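Amide synthase (Vibrio cholerae, PDB 1L5A) is a free-standing condensation enzyme of nonribosomal peptide synthesis that probably forms an amide bond in assembly of the siderophore vibriobactin. Local coordinates at residues A[230-234]-A[235-239]; A[368-371]-A[372-376]. All coordinates share one frame; numbering follows the deposited sequence.

Contact 1: A[230-234]-A[235-239]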
ATOM      1  N   ASN A 230      -2.152 -25.523  -8.266  1.00 56.55           N
ATOM      2  CA  ASN A 230      -2.102 -24.932  -6.943  1.00 52.90           C
ATOM      3  C   ASN A 230      -1.947 -23.419  -6.982  1.00 52.88           C
ATOM      4  O   ASN A 230      -1.657 -22.779  -5.967  1.00 51.60           O
ATOM      5  CB  ASN A 230      -0.985 -25.589  -6.137  1.00 57.70           C
ATOM      6  CG  ASN A 230      -1.398 -26.939  -5.571  1.00 61.89           C
ATOM      7  OD1 ASN A 230      -1.886 -27.024  -4.439  1.00 65.25           O
ATOM      8  ND2 ASN A 230      -1.223 -27.998  -6.360  1.00 55.30           N
ATOM      9  N   GLN A 231      -2.166 -22.839  -8.157  1.00 51.44           N
ATOM     10  CA  GLN A 231      -2.065 -21.393  -8.310  1.00 55.74           C
ATOM     11  C   GLN A 231      -0.726 -20.859  -7.793  1.00 56.41           C
ATOM     12  O   GLN A 231      -0.675 -19.847  -7.080  1.00 54.44           O
ATOM     13  CB  GLN A 231      -3.224 -20.709  -7.581  1.00 52.19           C
ATOM     14  N   ILE A 232       0.351 -21.563  -8.135  1.00 54.21           N
ATOM     15  CA  ILE A 232       1.697 -21.157  -7.748  1.00 52.61           C
ATOM     16  C   ILE A 232       2.595 -21.356  -8.961  1.00 51.83           C
ATOM     17  O   ILE A 232       2.262 -22.132  -9.859  1.00 47.81           O
ATOM     18  CB  ILE A 232       2.260 -21.994  -6.561  1.00 53.60           C
ATOM     19  CG1 ILE A 232       2.269 -23.481  -6.913  1.00 50.74           C
ATOM     20  CG2 ILE A 232       1.453 -21.727  -5.289  1.00 48.09           C
ATOM     21  CD1 ILE A 232       2.854 -24.348  -5.813  1.00 50.09           C
ATOM     22  N   GLY A 233       3.713 -20.636  -9.005  1.00 50.56           N
ATOM     23  CA  GLY A 233       4.630 -20.791 -10.121  1.00 51.86           C
ATOM     24  C   GLY A 233       5.503 -22.017  -9.879  1.00 53.83           C
ATOM     25  O   GLY A 233       5.614 -22.478  -8.737  1.00 50.67           O
ATOM     26  N   TRP A 234       6.133 -22.551 -10.925  1.00 50.54           N
ATOM     27  CA  TRP A 234       6.967 -23.724 -10.724  1.00 51.26           C
ATOM     28  C   TRP A 234       8.111 -23.522  -9.737  1.00 47.89           C
ATOM     29  O   TRP A 234       8.462 -24.447  -9.006  1.00 48.52           O
ATOM     30  CB  TRP A 234       7.497 -24.271 -12.049  1.00 56.86           C
ATOM     31  CG  TRP A 234       8.301 -23.348 -12.842  1.00 55.01           C
ATOM     32  CD1 TRP A 234       7.853 -22.477 -13.780  1.00 52.09           C
ATOM     33  CD2 TRP A 234       9.722 -23.246 -12.836  1.00 55.77           C
ATOM     34  NE1 TRP A 234       8.908 -21.839 -14.374  1.00 50.14           N
ATOM     35  CE2 TRP A 234      10.072 -22.292 -13.814  1.00 53.13           C
ATOM     36  CE3 TRP A 234      10.739 -23.872 -12.100  1.00 53.58           C
ATOM     37  CZ2 TRP A 234      11.399 -21.945 -14.084  1.00 51.05           C
ATOM     38  CZ3 TRP A 234      12.058 -23.534 -12.363  1.00 49.81           C
ATOM     39  CH2 TRP A 234      12.378 -22.576 -13.352  1.00 59.55           C
ATOM     40  N   PRO A 235       8.720 -22.324  -9.706  1.00 44.26           N
ATOM     41  CA  PRO A 235       9.806 -22.164  -8.731  1.00 43.38           C
ATOM     42  C   PRO A 235       9.294 -22.435  -7.295  1.00 40.43           C
ATOM     43  O   PRO A 235       9.852 -23.262  -6.573  1.00 39.99           O
ATOM     44  CB  PRO A 235      10.243 -20.715  -8.938  1.00 36.69           C
ATOM     45  CG  PRO A 235      10.002 -20.513 -10.417  1.00 36.07           C
ATOM     46  CD  PRO A 235       8.651 -21.166 -10.619  1.00 38.48           C
ATOM     47  N   ASP A 236       8.232 -21.743  -6.893  1.00 37.29           N
ATOM     48  CA  ASP A 236       7.653 -21.937  -5.567  1.00 38.37           C
ATOM     49  C   ASP A 236       7.217 -23.388  -5.386  1.00 40.64           C
ATOM     50  O   ASP A 236       7.222 -23.907  -4.265  1.00 39.33           O
ATOM     51  CB  ASP A 236       6.420 -21.047  -5.368  1.00 37.90           C
ATOM     52  CG  ASP A 236       6.762 -19.665  -4.843  1.00 43.59           C
ATOM     53  OD1 ASP A 236       7.947 -19.405  -4.531  1.00 43.78           O
ATOM     54  OD2 ASP A 236       5.825 -18.840  -4.730  1.00 48.39           O
ATOM     55  N   ALA A 237       6.825 -24.028  -6.488  1.00 35.11           N
ATOM     56  CA  ALA A 237       6.374 -25.417  -6.447  1.00 41.48           C
ATOM     57  C   ALA A 237       7.534 -26.345  -6.107  1.00 44.68           C
ATOM     58  O   ALA A 237       7.375 -27.264  -5.299  1.00 43.99           O
ATOM     59  CB  ALA A 237       5.758 -25.820  -7.790  1.00 37.94           C
ATOM     60  N   LEU A 238       8.689 -26.106  -6.733  1.00 40.04           N
ATOM     61  CA  LEU A 238       9.871 -26.914  -6.484  1.00 41.23           C
ATOM     62  C   LEU A 238      10.312 -26.738  -5.032  1.00 39.18           C
ATOM     63  O   LEU A 238      10.813 -27.677  -4.415  1.00 32.38           O
ATOM     64  CB  LEU A 238      11.022 -26.513  -7.419  1.00 44.37           C
ATOM     65  CG  LEU A 238      10.877 -26.826  -8.910  1.00 50.43           C
ATOM     66  CD1 LEU A 238      12.174 -26.513  -9.625  1.00 48.20           C
ATOM     67  CD2 LEU A 238      10.533 -28.294  -9.106  1.00 52.99           C
ATOM     68  N   VAL A 239      10.124 -25.538  -4.488  1.00 32.45           N
ATOM     69  CA  VAL A 239      10.520 -25.287  -3.108  1.00 31.18           C
ATOM     70  C   VAL A 239       9.673 -26.142  -2.190  1.00 38.28           C
ATOM     71  O   VAL A 239      10.171 -26.682  -1.199  1.00 34.54           O
ATOM     72  CB  VAL A 239      10.357 -23.802  -2.731  1.00 33.45           C
ATOM     73  CG1 VAL A 239      10.561 -23.603  -1.228  1.00 24.82           C
ATOM     74  CG2 VAL A 239      11.380 -22.968  -3.503  1.00 29.69           C
TER
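Trp-234 meets Pro-235 and Leu-238 in a local contact where the loop after helix 217-229 runs into helix 234-249. Gly-233 is the N-cap. Two backbone bonds set the first turn. Ala-237 N gives its hydrogen to Gly-233 O at 3.0 Å. Leu-238 N donates to Trp-234 O at 2.8 Å, with an N-H...O angle of 157°.

Trp-234 CG lies between the backbone N and the carbonyl carbon (chi1 59°), which brings the indole over the next residue. Pro-235 CD lies over one face, at the five-membered ring, in a CH-pi contact whose exact spacing is doubtful. Leu-238 comes in at the edge of the same indole. Leu-238 CD1 lies in the ring plane, 3.9 Å from Trp-234 CE3. On the loop side, Ile-232 reaches forward, and Ile-232 CD1 packs 3.8 Å from Ala-237 CB.

Asp-236 sits in the first turn, and Asp-236 OD1 is hydrogen-bonded to Tyr-306 OH on helix 291-307. Ile-336 of strand 333-337 packs on Trp-234, Pro-235 and Leu-238.

Pro-235 has no N-H, so this early helix position brings no backbone donor that needs a partner. A carboxylate here would be favoured by the helix dipole, and this may lower the pKa of Asp-236.

Contact 2: A[368-371]-A[372-376]; sequences GSPQ and HELCL
Gly-368 and Leu-374 pair across the mouth of a beta hairpin that joins strand 362-368 to strand 374-381. They form an antiparallel non-hydrogen-bonded pair. The chain reverses in a type I beta turn from Ser-369 to His-372. A classic beta bulge follows, with His-372 and Glu-373 both opposite Ser-369.

The packed side holds Gly-368, Leu-374 and Pro-370, together with the backbone bonds. Ser-369 is gripped through both backbone polar atoms. Ser-369 N donates to Glu-373 O at 3.1 Å, with an N-H...O angle of 163°. Ser-369 O accepts from His-372 N at 2.7 Å. Glu-373 O also receives a CA-H...O contact from Gly-368 CA at 3.3 Å. The backbone of Gly-368 calls for glycine: a CB would run into Glu-373 O and into the carbonyl O of the residue before. Leu-374 has CG anti to the backbone N (chi1 180°), and this carries CD1 against the backbone of Gly-368 and Ser-369. Leu-374 CD1 lies 3.7 Å from Ser-369 N. Leu-374 CD2 faces Pro-370 CD more loosely, at 4.5 Å. Pro-370 is buried against Asn-220, Leu-223 and Leu-224 of helix 217-229.

The solvent side is looser. Gln-371, His-372 and Glu-373 are exposed there. Gln-371 CB lies over the centre of one face of the His-372 imidazole, 4.3 Å above the ring plane. This is light packing between neighbours. Ser-369 OG accepts from Gln-371 N at 3.2 Å in an ST turn, though the place of that nitrogen is less sure.

The chemistry thus divides. Backbone bonds, a glycine and buried apolar groups fix the packed side of the hairpin, while polar side chains cover the side toward water.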
ATOM      1  N   GLY A 368      17.428 -23.520 -15.076  1.00 46.51           N
ATOM      2  CA  GLY A 368      16.719 -23.802 -16.305  1.00 42.69           C
ATOM      3  C   GLY A 368      15.234 -23.516 -16.191  1.00 43.67           C
ATOM      4  O   GLY A 368      14.804 -22.610 -15.465  1.00 34.82           O
ATOM      5  N   SER A 369      14.443 -24.313 -16.899  1.00 45.04           N
ATOM      6  CA  SER A 369      13.006 -24.116 -16.913  1.00 47.74           C
ATOM      7  C   SER A 369      12.273 -25.353 -17.406  1.00 47.59           C
ATOM      8  O   SER A 369      12.684 -25.989 -18.377  1.00 47.52           O
ATOM      9  CB  SER A 369      12.680 -22.932 -17.821  1.00 51.51           C
ATOM     10  OG  SER A 369      11.290 -22.849 -18.064  1.00 73.52           O
ATOM     11  N   PRO A 370      11.163 -25.709 -16.744  1.00 49.15           N
ATOM     12  CA  PRO A 370      10.407 -26.891 -17.170  1.00 49.94           C
ATOM     13  C   PRO A 370       9.974 -26.807 -18.641  1.00 53.23           C
ATOM     14  O   PRO A 370       9.616 -27.814 -19.254  1.00 51.80           O
ATOM     15  CB  PRO A 370       9.230 -26.925 -16.192  1.00 43.29           C
ATOM     16  CG  PRO A 370       9.122 -25.502 -15.707  1.00 45.84           C
ATOM     17  CD  PRO A 370      10.542 -25.065 -15.577  1.00 43.69           C
ATOM     18  N   GLN A 371      10.013 -25.601 -19.197  1.00 53.22           N
ATOM     19  CA  GLN A 371       9.643 -25.394 -20.588  1.00 62.49           C
ATOM     20  C   GLN A 371      10.747 -25.903 -21.516  1.00 66.77           C
ATOM     21  O   GLN A 371      10.516 -26.161 -22.704  1.00 67.36           O
ATOM     22  CB  GLN A 371       9.394 -23.909 -20.870  1.00 64.48           C
ATOM     23  CG  GLN A 371       8.000 -23.408 -20.540  1.00 71.04           C
ATOM     24  CD  GLN A 371       7.878 -22.877 -19.132  1.00 74.08           C
ATOM     25  OE1 GLN A 371       8.603 -21.969 -18.736  1.00 82.81           O
ATOM     26  NE2 GLN A 371       6.948 -23.434 -18.369  1.00 79.35           N
ATOM     27  N   HIS A 372      11.951 -26.040 -20.974  1.00 66.03           N
ATOM     28  CA  HIS A 372      13.078 -26.518 -21.763  1.00 68.92           C
ATOM     29  C   HIS A 372      13.822 -27.591 -20.982  1.00 65.73           C
ATOM     30  O   HIS A 372      13.288 -28.671 -20.729  1.00 63.45           O
ATOM     31  CB  HIS A 372      14.007 -25.349 -22.094  1.00 73.89           C
ATOM     32  CG  HIS A 372      13.340 -24.259 -22.873  1.00 82.30           C
ATOM     33  ND1 HIS A 372      12.692 -24.491 -24.070  1.00 82.22           N
ATOM     34  CD2 HIS A 372      13.202 -22.935 -22.622  1.00 83.23           C
ATOM     35  CE1 HIS A 372      12.183 -23.357 -24.519  1.00 82.82           C
ATOM     36  NE2 HIS A 372      12.478 -22.397 -23.658  1.00 82.95           N
ATOM     37  N   GLU A 373      15.061 -27.299 -20.614  1.00 64.92           N
ATOM     38  CA  GLU A 373      15.838 -28.237 -19.833  1.00 60.86           C
ATOM     39  C   GLU A 373      15.943 -27.664 -18.429  1.00 58.05           C
ATOM     40  O   GLU A 373      16.213 -26.476 -18.248  1.00 53.41           O
ATOM     41  CB  GLU A 373      17.229 -28.427 -20.437  1.00 62.59           C
ATOM     42  CG  GLU A 373      18.104 -29.389 -19.656  1.00 69.33           C
ATOM     43  CD  GLU A 373      19.465 -29.588 -20.290  1.00 77.02           C
ATOM     44  OE1 GLU A 373      20.034 -28.597 -20.796  1.00 78.84           O
ATOM     45  OE2 GLU A 373      19.972 -30.732 -20.268  1.00 82.17           O
ATOM     46  N   LEU A 374      15.700 -28.515 -17.439  1.00 54.56           N
ATOM     47  CA  LEU A 374      15.770 -28.116 -16.044  1.00 53.06           C
ATOM     48  C   LEU A 374      16.692 -29.075 -15.313  1.00 53.28           C
ATOM     49  O   LEU A 374      16.405 -30.272 -15.218  1.00 52.76           O
ATOM     50  CB  LEU A 374      14.385 -28.171 -15.413  1.00 49.45           C
ATOM     51  CG  LEU A 374      14.316 -27.777 -13.943  1.00 44.90           C
ATOM     52  CD1 LEU A 374      14.597 -26.287 -13.799  1.00 36.82           C
ATOM     53  CD2 LEU A 374      12.945 -28.123 -13.404  1.00 40.78           C
ATOM     54  N   CYS A 375      17.799 -28.551 -14.795  1.00 52.80           N
ATOM     55  CA  CYS A 375      18.759 -29.384 -14.070  1.00 54.61           C
ATOM     56  C   CYS A 375      18.781 -29.091 -12.569  1.00 51.57           C
ATOM     57  O   CYS A 375      18.427 -27.993 -12.127  1.00 53.62           O
ATOM     58  CB  CYS A 375      20.167 -29.198 -14.644  1.00 50.39           C
ATOM     59  SG  CYS A 375      20.248 -29.473 -16.415  1.00 54.91           S
ATOM     60  N   LEU A 376      19.178 -30.101 -11.798  1.00 46.00           N
ATOM     61  CA  LEU A 376      19.282 -29.995 -10.354  1.00 40.63           C
ATOM     62  C   LEU A 376      20.741 -30.163  -9.991  1.00 40.27           C
ATOM     63  O   LEU A 376      21.375 -31.123 -10.411  1.00 44.16           O
ATOM     64  CB  LEU A 376      18.475 -31.095  -9.664  1.00 37.48           C
ATOM     65  CG  LEU A 376      18.856 -31.343  -8.191  1.00 32.81           C
ATOM     66  CD1 LEU A 376      18.649 -30.082  -7.382  1.00 37.58           C
ATOM     67  CD2 LEU A 376      18.025 -32.466  -7.612  1.00 32.78           C
TER

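How the contacts relate
Contacts 1 and 2 have centres about 14 Å apart but touch directly, mainly through the indole of Trp-234. Set at the start of helix 234-249, this ring reaches the hairpin 368-376. It is sandwiched between two prolines: Pro-370 CD lies over the face opposite Pro-235 CD. Trp-234 CZ2 approaches Ser-369 CA at 3.9 Å, and Trp-234 CZ3 reaches Leu-374 CD1 at 4.0 Å. Leu-223 of helix 217-229 is shared: it touches Trp-234, Ala-237 and Leu-238 of contact 1 and Pro-370 of contact 2. Together they join a helix start to the hairpin between the two inner strands of the four-stranded sheet. Neither contact includes the HHxxxDG motif of condensation domains, so the link is structural packing.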